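Local coordinates for protein tartronate semialdehyde reductase (Salmonella typhimurium, PDB 1VPD) that probably catalyses the NAD(P)H-dependent reduction of tartronate semialdehyde to D-glycerate, the last step of galactarate breakdown to that product, at residues F232-I238 with G278-A284; I186-E191 with L285-Y289; V180-L184 with L259-V265; G135-V141 with A159-T165. All blocks are in the same frame, centred on the assembly; numbering follows the deposited sequence.

Overall arrangement
Contacts 1, 2 and 3 all lie in the helical C-terminal part, while contact 4 belongs to the N-terminal Rossmann-type part. Contacts 2 and 3 share helix 170-198. They touch through A187 and V265. Contact 1 joins two loops and meets contact 2 where F232 packs on C287. Contact 4 touches none of the others; its nearest atoms are about 9 Å from those of contact 3. Contact 2 is the most buried and mixes apolar packing with one side-chain hydrogen bond, Y289 to E191. Contacts 1, 3 and 4 are partly buried. No hydrogen bond crosses contact 3. Contacts 1 and 4 rest largely on backbone hydrogen bonds, though the D281 carboxylate accepts one in contact 1.

Contact 1 (F232-I238 with G278-A284); sequences FKPGFRI and GNDDHSA
Loop 232-237, which runs into helix 238-255 at I238, lies beside 278-284, a loop ending in a 3-10 turn at 282-284. R237 and D281 form a single backbone bridge (CA-CA 4.6 Å). The peptide before G235 is cis. N279 OD1 meets R237 CD at 3.3 Å, and a water joins OD1 and, weakly, R237 NH1. D280 O accepts from I238 N (2.9 Å); D280 OD2 hydrogen-bonds H277. D281 N donates to F232 O (2.8 Å). The t rotamer of D281 brings OD1 to F236 N (2.9 Å), while OD2 accepts from S283 N (3.0 Å) in an Asx turn. H282 N bonds F236 O weakly (2.8 Å), and the F236 ring edge faces the H282 ring, centroids 5.2 Å apart, planes at 64°. S283 OG and A284 CB lie 3.5 and 4.0 Å from F232 CD1. F236 lies beside a bound tartrate, probably from the crystallisation liquor, which may mark a pocket. D281 salt-bridges K223 of helix 218-228, and H282 packs on V182 and I186 of helix 170-198.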
loop_
_atom_site.group_PDB
_atom_site.type_symbol
_atom_site.label_atom_id
_atom_site.label_comp_id
_atom_site.label_asym_id
_atom_site.label_seq_id
_atom_site.Cartn_x
_atom_site.Cartn_y
_atom_site.Cartn_z
ATOM N N PHE A 232 -3.005 14.227 11.326
ATOM C CA PHE A 232 -2.114 13.807 10.232
ATOM C C PHE A 232 -1.315 12.558 10.594
ATOM O O PHE A 232 -0.215 12.326 10.075
ATOM C CB PHE A 232 -1.200 14.962 9.831
ATOM C CG PHE A 232 -1.953 16.208 9.429
ATOM C CD1 PHE A 232 -2.580 16.279 8.205
ATOM C CD2 PHE A 232 -2.026 17.315 10.279
ATOM C CE1 PHE A 232 -3.267 17.436 7.828
ATOM C CE2 PHE A 232 -2.718 18.448 9.915
ATOM C CZ PHE A 232 -3.335 18.517 8.696
ATOM N N LYS A 233 -1.867 11.744 11.479
ATOM C CA LYS A 233 -1.232 10.493 11.876
ATOM C C LYS A 233 -1.383 9.415 10.798
ATOM O O LYS A 233 -2.484 9.142 10.343
ATOM C CB LYS A 233 -1.871 9.978 13.169
ATOM C CG LYS A 233 -1.203 8.733 13.734
ATOM C CD LYS A 233 -1.976 8.137 14.917
ATOM C CE LYS A 233 -1.233 6.919 15.476
ATOM N NZ LYS A 233 -1.951 6.349 16.644
ATOM N N PRO A 234 -0.293 8.778 10.390
ATOM C CA PRO A 234 -0.422 7.677 9.421
ATOM C C PRO A 234 -1.220 6.508 10.002
ATOM O O PRO A 234 -1.099 6.224 11.195
ATOM C CB PRO A 234 1.018 7.244 9.145
ATOM C CG PRO A 234 1.879 8.214 9.774
ATOM C CD PRO A 234 1.098 9.049 10.749
ATOM N N GLY A 235 -2.036 5.847 9.201
ATOM C CA GLY A 235 -2.296 6.208 7.814
ATOM C C GLY A 235 -1.145 5.810 6.902
ATOM O O GLY A 235 -0.433 4.827 7.154
ATOM N N PHE A 236 -0.927 6.611 5.870
ATOM C CA PHE A 236 0.083 6.346 4.843
ATOM C C PHE A 236 1.067 7.506 4.769
ATOM O O PHE A 236 0.717 8.605 4.344
ATOM C CB PHE A 236 -0.591 6.140 3.491
ATOM C CG PHE A 236 0.355 5.653 2.408
ATOM C CD1 PHE A 236 0.968 4.411 2.510
ATOM C CD2 PHE A 236 0.607 6.421 1.271
ATOM C CE1 PHE A 236 1.805 3.937 1.522
ATOM C CE2 PHE A 236 1.456 5.943 0.262
ATOM C CZ PHE A 236 2.066 4.721 0.389
ATOM N N ARG A 237 2.305 7.265 5.172
ATOM C CA ARG A 237 3.312 8.326 5.262
ATOM C C ARG A 237 3.626 8.952 3.909
ATOM O O ARG A 237 3.765 8.253 2.895
ATOM C CB ARG A 237 4.632 7.790 5.815
ATOM C CG ARG A 237 4.564 7.308 7.258
ATOM C CD ARG A 237 5.917 6.924 7.782
ATOM N NE ARG A 237 6.310 5.576 7.387
ATOM C CZ ARG A 237 7.343 5.268 6.600
ATOM N NH1 ARG A 237 8.127 6.198 6.066
ATOM N NH2 ARG A 237 7.582 3.996 6.351
ATOM N N ILE A 238 3.788 10.269 3.918
ATOM C CA ILE A 238 4.266 11.004 2.745
ATOM C C ILE A 238 5.542 10.369 2.149
ATOM O O ILE A 238 5.645 10.234 0.926
ATOM C CB ILE A 238 4.521 12.493 3.106
ATOM C CG1 ILE A 238 3.203 13.265 3.255
ATOM C CG2 ILE A 238 5.450 13.158 2.091
ATOM C CD1 ILE A 238 2.558 13.661 1.921
ATOM N N GLY A 278 7.457 14.207 6.310
ATOM C CA GLY A 278 7.639 12.903 5.687
ATOM C C GLY A 278 6.984 11.750 6.414
ATOM O O GLY A 278 6.567 10.764 5.802
ATOM N N ASN A 279 6.877 11.863 7.737
ATOM C CA ASN A 279 6.245 10.824 8.537
ATOM C C ASN A 279 4.784 11.100 8.859
ATOM O O ASN A 279 4.158 10.347 9.629
ATOM C CB ASN A 279 7.048 10.585 9.823
ATOM C CG ASN A 279 8.359 9.893 9.541
ATOM O OD1 ASN A 279 8.380 8.824 8.927
ATOM N ND2 ASN A 279 9.459 10.518 9.922
ATOM N N ASP A 280 4.228 12.163 8.274
ATOM C CA ASP A 280 2.803 12.445 8.389
ATOM C C ASP A 280 2.005 11.675 7.346
ATOM O O ASP A 280 2.526 11.341 6.286
ATOM C CB ASP A 280 2.516 13.929 8.193
ATOM C CG ASP A 280 2.907 14.781 9.375
ATOM O OD1 ASP A 280 3.133 14.248 10.492
ATOM O OD2 ASP A 280 2.958 16.014 9.261
ATOM N N ASP A 281 0.741 11.394 7.651
ATOM C CA ASP A 281 -0.204 10.870 6.672
ATOM C C ASP A 281 -0.226 11.760 5.443
ATOM O O ASP A 281 -0.020 12.958 5.544
ATOM C CB ASP A 281 -1.606 10.816 7.256
ATOM C CG ASP A 281 -2.612 10.192 6.306
ATOM O OD1 ASP A 281 -2.531 8.968 6.067
ATOM O OD2 ASP A 281 -3.513 10.867 5.757
ATOM N N HIS A 282 -0.505 11.175 4.282
ATOM C CA HIS A 282 -0.520 11.967 3.053
ATOM C C HIS A 282 -1.618 13.040 2.927
ATOM O O HIS A 282 -1.509 13.911 2.062
ATOM C CB HIS A 282 -0.403 11.121 1.773
ATOM C CG HIS A 282 -1.391 10.005 1.596
ATOM N ND1 HIS A 282 -2.328 9.586 2.523
ATOM C CD2 HIS A 282 -1.528 9.178 0.534
ATOM C CE1 HIS A 282 -3.009 8.559 2.025
ATOM N NE2 HIS A 282 -2.546 8.302 0.816
ATOM N N SER A 283 -2.584 13.033 3.838
ATOM C CA SER A 283 -3.490 14.169 4.033
ATOM C C SER A 283 -2.712 15.460 4.325
ATOM O O SER A 283 -3.224 16.556 4.095
ATOM C CB SER A 283 -4.517 13.873 5.144
ATOM O OG SER A 283 -3.879 13.545 6.373
ATOM N N ALA A 284 -1.471 15.343 4.807
ATOM C CA ALA A 284 -0.616 16.509 5.051
ATOM C C ALA A 284 -0.209 17.253 3.771
ATOM O O ALA A 284 0.372 18.331 3.825
ATOM C CB ALA A 284 0.611 16.128 5.874
HETATM O O HOH W 1 1.999 12.569 12.504
HETATM O O HOH W 2 9.557 8.237 6.902
#

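Contact 2 (I186-E191 with L285-Y289)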
loop_
_atom_site.group_PDB
_atom_site.type_symbol
_atom_site.label_atom_id
_atom_site.label_comp_id
_atom_site.label_asym_id
_atom_site.label_seq_id
_atom_site.Cartn_x
_atom_site.Cartn_y
_atom_site.Cartn_z
ATOM N N ILE A 186 -5.985 13.857 -3.443
ATOM C CA ILE A 186 -5.699 14.535 -2.191
ATOM C C ILE A 186 -5.265 15.979 -2.448
ATOM O O ILE A 186 -5.738 16.913 -1.782
ATOM C CB ILE A 186 -4.621 13.799 -1.351
ATOM C CG1 ILE A 186 -5.139 12.449 -0.870
ATOM C CG2 ILE A 186 -4.203 14.654 -0.152
ATOM C CD1 ILE A 186 -4.041 11.581 -0.261
ATOM N N ALA A 187 -4.354 16.160 -3.398
ATOM C CA ALA A 187 -3.884 17.500 -3.759
ATOM C C ALA A 187 -5.038 18.379 -4.236
ATOM O O ALA A 187 -5.136 19.543 -3.853
ATOM C CB ALA A 187 -2.791 17.431 -4.776
ATOM N N ALA A 188 -5.916 17.816 -5.060
ATOM C CA ALA A 188 -7.048 18.559 -5.588
ATOM C C ALA A 188 -8.009 18.999 -4.499
ATOM O O ALA A 188 -8.478 20.141 -4.496
ATOM C CB ALA A 188 -7.796 17.697 -6.638
HETATM N N MSE A 189 -8.329 18.082 -3.589
HETATM C CA MSE A 189 -9.129 18.405 -2.401
HETATM C C MSE A 189 -8.496 19.570 -1.638
HETATM O O MSE A 189 -9.181 20.503 -1.255
HETATM C CB MSE A 189 -9.237 17.183 -1.476
HETATM C CG MSE A 189 -9.814 17.507 -0.131
HETATM SE SE MSE A 189 -9.582 16.055 1.115
HETATM C CE MSE A 189 -7.711 16.362 1.446
ATOM N N SER A 190 -7.187 19.514 -1.425
ATOM C CA SER A 190 -6.455 20.513 -0.652
ATOM C C SER A 190 -6.483 21.884 -1.334
ATOM O O SER A 190 -6.755 22.913 -0.702
ATOM C CB SER A 190 -5.009 20.049 -0.459
ATOM O OG SER A 190 -4.954 18.827 0.270
ATOM N N GLU A 191 -6.252 21.879 -2.650
ATOM C CA GLU A 191 -6.258 23.076 -3.461
ATOM C C GLU A 191 -7.638 23.738 -3.377
ATOM O O GLU A 191 -7.746 24.941 -3.158
ATOM C CB GLU A 191 -5.896 22.702 -4.909
ATOM C CG GLU A 191 -5.718 23.878 -5.831
ATOM C CD GLU A 191 -4.907 23.586 -7.089
ATOM O OE1 GLU A 191 -3.774 23.042 -7.010
ATOM O OE2 GLU A 191 -5.401 23.958 -8.166
ATOM N N LEU A 285 -0.551 16.716 2.604
ATOM C CA LEU A 285 -0.463 17.534 1.402
ATOM C C LEU A 285 -1.253 18.813 1.573
ATOM O O LEU A 285 -0.901 19.846 1.014
ATOM C CB LEU A 285 -1.011 16.779 0.192
ATOM C CG LEU A 285 -0.061 16.045 -0.712
ATOM C CD1 LEU A 285 -0.869 15.144 -1.629
ATOM C CD2 LEU A 285 0.796 17.026 -1.508
ATOM N N ALA A 286 -2.329 18.780 2.361
ATOM C CA ALA A 286 -3.084 20.003 2.659
ATOM C C ALA A 286 -2.218 21.089 3.286
ATOM O O ALA A 286 -2.404 22.276 2.988
ATOM C CB ALA A 286 -4.295 19.705 3.550
ATOM N N CYS A 287 -1.264 20.684 4.120
ATOM C CA CYS A 287 -0.391 21.629 4.811
ATOM C C CYS A 287 0.503 22.412 3.842
ATOM O O CYS A 287 0.850 23.560 4.109
ATOM C CB CYS A 287 0.426 20.934 5.900
ATOM S SG CYS A 287 -0.558 19.944 7.043
ATOM N N TYR A 288 0.868 21.798 2.706
ATOM C CA TYR A 288 1.599 22.507 1.666
ATOM C C TYR A 288 0.796 23.709 1.179
ATOM O O TYR A 288 1.298 24.834 1.106
ATOM C CB TYR A 288 1.922 21.546 0.506
ATOM C CG TYR A 288 2.577 22.210 -0.679
ATOM C CD1 TYR A 288 3.955 22.364 -0.737
ATOM C CD2 TYR A 288 1.829 22.679 -1.751
ATOM C CE1 TYR A 288 4.574 22.985 -1.830
ATOM C CE2 TYR A 288 2.433 23.310 -2.830
ATOM C CZ TYR A 288 3.806 23.461 -2.865
ATOM O OH TYR A 288 4.413 24.056 -3.936
ATOM N N TYR A 289 -0.453 23.461 0.832
ATOM C CA TYR A 289 -1.336 24.522 0.382
ATOM C C TYR A 289 -1.611 25.553 1.483
ATOM O O TYR A 289 -1.660 26.753 1.213
ATOM C CB TYR A 289 -2.644 23.933 -0.084
ATOM C CG TYR A 289 -2.563 23.293 -1.453
ATOM C CD1 TYR A 289 -2.794 24.041 -2.595
ATOM C CD2 TYR A 289 -2.234 21.955 -1.600
ATOM C CE1 TYR A 289 -2.709 23.472 -3.852
ATOM C CE2 TYR A 289 -2.158 21.364 -2.862
ATOM C CZ TYR A 289 -2.410 22.129 -3.979
ATOM O OH TYR A 289 -2.361 21.551 -5.226
#
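Helix segments 186-191 and 285-289 run in roughly the same direction, their axes 8.6 Å apart at closest and crossing at -37°. The first segment belongs to the long helix 170-198, the second to helix 285-293. I186 points toward the partner, and its CG2 packs on L285 CD1 at 3.7 Å. A187 continues this apolar patch: its CB is 4.3 Å from L285 CD1 and 4.4 Å from Y289 CE2. V265 of helix 260-274 also touches A187, so a third helix covers this side. S190 marks the closest backbone approach, with its CA 4.8 Å from the CA of A286. Two small residues meet here, which lets the helices come near. The S190 OG atom lies 3.3 Å from A286 CA, yet its hydrogen bond goes back to I186 O (2.9 Å) within its own helix. S190 CB is 3.6 Å from Y289 CD2. E191 passes its backbone over one face of the Y289 ring, then extends its side chain with a t chi1 so that OE1 accepts a 2.7 Å hydrogen bond from Y289 OH. The chemistry is thus graded. Aliphatic packing holds the buried end, a serine satisfies its hydroxyl internally where the backbones are close, and the tyrosine spans to the exposed E191, so the one direct hydrogen bond between the segments lies at the outer margin.

Contact 3 (V180-L184 with L259-V265); sequences VIVAL and LPLTAAV
Residues 180-184 and 260-265 are helical; L259 is the N-cap. The former are a middle part of helix 170-198, the latter the first turns of helix 260-274. The short axes approach to 9.9 Å and cross at 57°. V180 and T262 are the nearest pair, CA to CA 6.2 Å. Within the second segment A263 N bonds L259 O (2.9 Å), and V265 N bonds L261 O (2.9 Å). No hydrogen bond crosses the interface. V180, A183 and L184 point their CA-to-CB bonds toward the partner helix. V180, with chi1 t, sets CG1 3.2 Å from T262 OG1 and CG2 4.4 Å from L259 CD2. A183 CB is 4.2 Å from V265 CG1. L184, with chi1 m and chi2 t, brings CD2 between L261 and V265, 3.6 Å from L261 CB and 3.5 Å from V265 CG2. T262 closes the space between V180 and L184, with OG1 4.1 Å from L184 CD1. This is mainly aliphatic packing, with the T262 hydroxyl set against V180 and L184, in the all-helical C-terminal region of this dehydrogenase family. Helix 238-255 borders the contact: its H241 meets V182 and A183, and its L249 and S252 touch L259.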
loop_
_atom_site.group_PDB
_atom_site.type_symbol
_atom_site.label_atom_id
_atom_site.label_comp_id
_atom_site.label_asym_id
_atom_site.label_seq_id
_atom_site.Cartn_x
_atom_site.Cartn_y
_atom_site.Cartn_z
ATOM N N VAL A 180 -1.019 7.505 -8.463
ATOM C CA VAL A 180 -1.179 8.765 -9.175
ATOM C C VAL A 180 -2.533 9.359 -8.807
ATOM O O VAL A 180 -2.614 10.539 -8.418
ATOM C CB VAL A 180 -1.060 8.560 -10.717
ATOM C CG1 VAL A 180 -1.592 9.777 -11.496
ATOM C CG2 VAL A 180 0.387 8.255 -11.094
ATOM N N ILE A 181 -3.587 8.568 -8.917
ATOM C CA ILE A 181 -4.922 9.082 -8.609
ATOM C C ILE A 181 -5.033 9.511 -7.141
ATOM O O ILE A 181 -5.571 10.568 -6.841
ATOM C CB ILE A 181 -6.019 8.069 -8.982
ATOM C CG1 ILE A 181 -6.181 8.058 -10.504
ATOM C CG2 ILE A 181 -7.341 8.451 -8.322
ATOM C CD1 ILE A 181 -6.895 6.800 -11.017
ATOM N N VAL A 182 -4.541 8.698 -6.222
ATOM C CA VAL A 182 -4.686 9.039 -4.818
ATOM C C VAL A 182 -3.967 10.351 -4.497
ATOM O O VAL A 182 -4.530 11.226 -3.828
ATOM C CB VAL A 182 -4.225 7.893 -3.907
ATOM C CG1 VAL A 182 -4.248 8.323 -2.446
ATOM C CG2 VAL A 182 -5.127 6.660 -4.096
ATOM N N ALA A 183 -2.724 10.496 -4.956
ATOM C CA ALA A 183 -1.970 11.716 -4.694
ATOM C C ALA A 183 -2.693 12.922 -5.257
ATOM O O ALA A 183 -2.825 13.924 -4.572
ATOM C CB ALA A 183 -0.577 11.648 -5.248
ATOM N N LEU A 184 -3.148 12.824 -6.509
ATOM C CA LEU A 184 -3.789 13.963 -7.163
ATOM C C LEU A 184 -5.153 14.283 -6.550
ATOM O O LEU A 184 -5.495 15.440 -6.425
ATOM C CB LEU A 184 -3.893 13.727 -8.671
ATOM C CG LEU A 184 -2.524 13.670 -9.369
ATOM C CD1 LEU A 184 -2.665 13.306 -10.828
ATOM C CD2 LEU A 184 -1.803 15.012 -9.244
ATOM N N LEU A 259 3.046 12.573 -17.499
ATOM C CA LEU A 259 2.757 12.632 -16.065
ATOM C C LEU A 259 2.975 14.035 -15.458
ATOM O O LEU A 259 3.612 14.174 -14.408
ATOM C CB LEU A 259 3.584 11.565 -15.325
ATOM C CG LEU A 259 2.764 10.518 -14.577
ATOM C CD1 LEU A 259 1.987 9.620 -15.561
ATOM C CD2 LEU A 259 3.634 9.687 -13.640
ATOM N N PRO A 260 2.392 15.073 -16.060
ATOM C CA PRO A 260 2.610 16.438 -15.552
ATOM C C PRO A 260 2.089 16.695 -14.142
ATOM O O PRO A 260 2.782 17.365 -13.335
ATOM C CB PRO A 260 1.880 17.321 -16.574
ATOM C CG PRO A 260 0.814 16.405 -17.174
ATOM C CD PRO A 260 1.502 15.058 -17.243
ATOM N N LEU A 261 0.891 16.215 -13.828
ATOM C CA LEU A 261 0.314 16.541 -12.513
ATOM C C LEU A 261 1.042 15.780 -11.402
ATOM O O LEU A 261 1.333 16.340 -10.350
ATOM C CB LEU A 261 -1.184 16.310 -12.493
ATOM C CG LEU A 261 -1.953 17.114 -13.547
ATOM C CD1 LEU A 261 -3.427 16.751 -13.446
ATOM C CD2 LEU A 261 -1.780 18.629 -13.405
ATOM N N THR A 262 1.383 14.526 -11.666
ATOM C CA THR A 262 2.184 13.716 -10.757
ATOM C C THR A 262 3.550 14.362 -10.540
ATOM O O THR A 262 4.035 14.453 -9.405
ATOM C CB THR A 262 2.344 12.278 -11.313
ATOM O OG1 THR A 262 1.072 11.621 -11.396
ATOM C CG2 THR A 262 3.176 11.442 -10.386
ATOM N N ALA A 263 4.173 14.827 -11.616
ATOM C CA ALA A 263 5.468 15.504 -11.493
ATOM C C ALA A 263 5.352 16.725 -10.580
ATOM O O ALA A 263 6.222 16.958 -9.723
ATOM C CB ALA A 263 6.018 15.875 -12.832
ATOM N N ALA A 264 4.271 17.487 -10.721
ATOM C CA ALA A 264 4.039 18.648 -9.851
ATOM C C ALA A 264 3.813 18.244 -8.407
ATOM O O ALA A 264 4.421 18.835 -7.495
ATOM C CB ALA A 264 2.877 19.490 -10.346
ATOM N N VAL A 265 2.963 17.254 -8.169
ATOM C CA VAL A 265 2.686 16.848 -6.780
ATOM C C VAL A 265 3.921 16.219 -6.117
ATOM O O VAL A 265 4.150 16.415 -4.922
ATOM C CB VAL A 265 1.432 15.975 -6.699
ATOM C CG1 VAL A 265 1.255 15.404 -5.307
ATOM C CG2 VAL A 265 0.231 16.802 -7.107
#

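Contact 4 (G135-V141 with A159-T165); sequences GTLSVMV and AGSVVHT
Five backbone hydrogen bonds join 135-141 to 159-165. G160 N donates to L137 O (2.8 Å), V139 N to S161 O (2.9 Å), V163 N to V139 O (3.0 Å), V141 N to V163 O (3.0 Å) and T165 N to V141 O (2.8 Å). A weak sixth runs from S161 N to L137 O (3.4 Å). Strands 137-141 and 161-165 are parallel, with axes 4.7 Å apart and at 13°. The register pairs S138 with S161, V139 with V162, M140 with V163 and V141 with H164. G135 has positive phi (74°) after helix 128-134. At G160 segment 159-165 turns a corner. One water bridges S138 OG (2.7 Å) to S161 OG (3.4 Å, weak); another donates to V139 O (2.8 Å) and bonds S161 OG (2.8 Å). V139, V141 and V162, all chi1 t, share one sheet face with H164: V139 CB is 3.9 Å from V162 CG2, and V141 CG2 4.1 Å from V162 CG1. V139 CG2 also meets A159 CB at 3.7 Å. F148 of helix 145-156 covers V141 and V162. On the other face the selenomethionine M140, chi1 p, leads away from 159-165 and touches K175, the predicted active-site residue. Strand 137-142, helix 145-156 and strand 161-166 form a beta-alpha-beta crossover at the edge of the mixed Rossmann-type sheet, where 137-142 runs antiparallel to 119-126 and 161-166 is outermost.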
loop_
_atom_site.group_PDB
_atom_site.type_symbol
_atom_site.label_atom_id
_atom_site.label_comp_id
_atom_site.label_asym_id
_atom_site.label_seq_id
_atom_site.Cartn_x
_atom_site.Cartn_y
_atom_site.Cartn_z
ATOM N N GLY A 135 -11.440 -4.888 5.988
ATOM C CA GLY A 135 -11.360 -5.916 4.984
ATOM C C GLY A 135 -12.013 -5.623 3.648
ATOM O O GLY A 135 -12.437 -6.553 2.969
ATOM N N THR A 136 -12.074 -4.345 3.256
ATOM C CA THR A 136 -12.705 -3.941 2.008
ATOM C C THR A 136 -11.704 -3.355 1.007
ATOM O O THR A 136 -12.107 -2.686 0.047
ATOM C CB THR A 136 -13.819 -2.906 2.263
ATOM O OG1 THR A 136 -13.292 -1.743 2.907
ATOM C CG2 THR A 136 -14.877 -3.458 3.236
ATOM N N LEU A 137 -10.415 -3.634 1.217
ATOM C CA LEU A 137 -9.361 -3.277 0.254
ATOM C C LEU A 137 -9.658 -3.769 -1.150
ATOM O O LEU A 137 -10.245 -4.834 -1.322
ATOM C CB LEU A 137 -8.032 -3.915 0.662
ATOM C CG LEU A 137 -7.406 -3.476 1.969
ATOM C CD1 LEU A 137 -6.236 -4.386 2.328
ATOM C CD2 LEU A 137 -6.941 -2.045 1.879
ATOM N N SER A 138 -9.220 -3.013 -2.156
ATOM C CA SER A 138 -9.096 -3.522 -3.508
ATOM C C SER A 138 -7.676 -4.076 -3.680
ATOM O O SER A 138 -6.690 -3.447 -3.257
ATOM C CB SER A 138 -9.362 -2.434 -4.544
ATOM O OG SER A 138 -10.746 -2.194 -4.694
ATOM N N VAL A 139 -7.583 -5.232 -4.312
ATOM C CA VAL A 139 -6.336 -5.912 -4.597
ATOM C C VAL A 139 -6.214 -6.022 -6.106
ATOM O O VAL A 139 -7.173 -6.368 -6.805
ATOM C CB VAL A 139 -6.328 -7.326 -3.927
ATOM C CG1 VAL A 139 -5.015 -8.018 -4.141
ATOM C CG2 VAL A 139 -6.621 -7.201 -2.451
HETATM N N MSE A 140 -5.026 -5.718 -6.614
HETATM C CA MSE A 140 -4.756 -5.677 -8.045
HETATM C C MSE A 140 -3.531 -6.540 -8.302
HETATM O O MSE A 140 -2.487 -6.299 -7.736
HETATM C CB MSE A 140 -4.561 -4.219 -8.504
HETATM C CG MSE A 140 -3.444 -3.464 -7.774
HETATM SE SE MSE A 140 -3.883 -1.573 -7.433
HETATM C CE MSE A 140 -5.371 -1.813 -6.228
ATOM N N VAL A 141 -3.663 -7.547 -9.171
ATOM C CA VAL A 141 -2.721 -8.665 -9.192
ATOM C C VAL A 141 -2.126 -8.932 -10.562
ATOM O O VAL A 141 -2.848 -8.960 -11.561
ATOM C CB VAL A 141 -3.434 -9.968 -8.723
ATOM C CG1 VAL A 141 -2.414 -11.072 -8.528
ATOM C CG2 VAL A 141 -4.252 -9.707 -7.457
ATOM N N ALA A 159 -10.222 -8.475 1.522
ATOM C CA ALA A 159 -10.572 -7.528 0.466
ATOM C C ALA A 159 -12.057 -7.458 0.130
ATOM O O ALA A 159 -12.817 -8.424 0.324
ATOM C CB ALA A 159 -9.808 -7.917 -0.794
ATOM N N GLY A 160 -12.448 -6.316 -0.434
ATOM C CA GLY A 160 -13.722 -6.176 -1.121
ATOM C C GLY A 160 -13.676 -6.561 -2.584
ATOM O O GLY A 160 -14.715 -6.826 -3.196
ATOM N N SER A 161 -12.485 -6.576 -3.177
ATOM C CA SER A 161 -12.314 -6.843 -4.595
ATOM C C SER A 161 -10.902 -7.375 -4.853
ATOM O O SER A 161 -9.949 -6.853 -4.302
ATOM C CB SER A 161 -12.502 -5.548 -5.412
ATOM O OG SER A 161 -12.239 -5.775 -6.779
ATOM N N VAL A 162 -10.787 -8.417 -5.672
ATOM C CA VAL A 162 -9.504 -8.962 -6.107
ATOM C C VAL A 162 -9.555 -9.178 -7.611
ATOM O O VAL A 162 -10.355 -9.980 -8.107
ATOM C CB VAL A 162 -9.149 -10.275 -5.383
ATOM C CG1 VAL A 162 -7.802 -10.798 -5.840
ATOM C CG2 VAL A 162 -9.156 -10.082 -3.875
ATOM N N VAL A 163 -8.733 -8.436 -8.347
ATOM C CA VAL A 163 -8.795 -8.423 -9.808
ATOM C C VAL A 163 -7.433 -8.733 -10.433
ATOM O O VAL A 163 -6.410 -8.146 -10.069
ATOM C CB VAL A 163 -9.302 -7.042 -10.317
ATOM C CG1 VAL A 163 -9.140 -6.909 -11.830
ATOM C CG2 VAL A 163 -10.737 -6.802 -9.873
ATOM N N HIS A 164 -7.419 -9.633 -11.405
ATOM C CA HIS A 164 -6.234 -9.998 -12.151
ATOM C C HIS A 164 -6.041 -9.009 -13.303
ATOM O O HIS A 164 -6.924 -8.848 -14.148
ATOM C CB HIS A 164 -6.425 -11.420 -12.685
ATOM C CG HIS A 164 -5.241 -11.991 -13.388
ATOM N ND1 HIS A 164 -3.963 -11.958 -12.879
ATOM C CD2 HIS A 164 -5.151 -12.658 -14.557
ATOM C CE1 HIS A 164 -3.135 -12.569 -13.703
ATOM N NE2 HIS A 164 -3.829 -13.004 -14.732
ATOM N N THR A 165 -4.878 -8.357 -13.351
ATOM C CA THR A 165 -4.656 -7.273 -14.304
ATOM C C THR A 165 -3.653 -7.581 -15.400
ATOM O O THR A 165 -3.508 -6.794 -16.341
ATOM C CB THR A 165 -4.212 -5.980 -13.566
ATOM O OG1 THR A 165 -2.977 -6.221 -12.881
ATOM C CG2 THR A 165 -5.225 -5.555 -12.536
HETATM O O HOH W 3 -12.125 -2.369 -7.051
HETATM O O HOH W 4 -9.600 -4.994 -6.997
#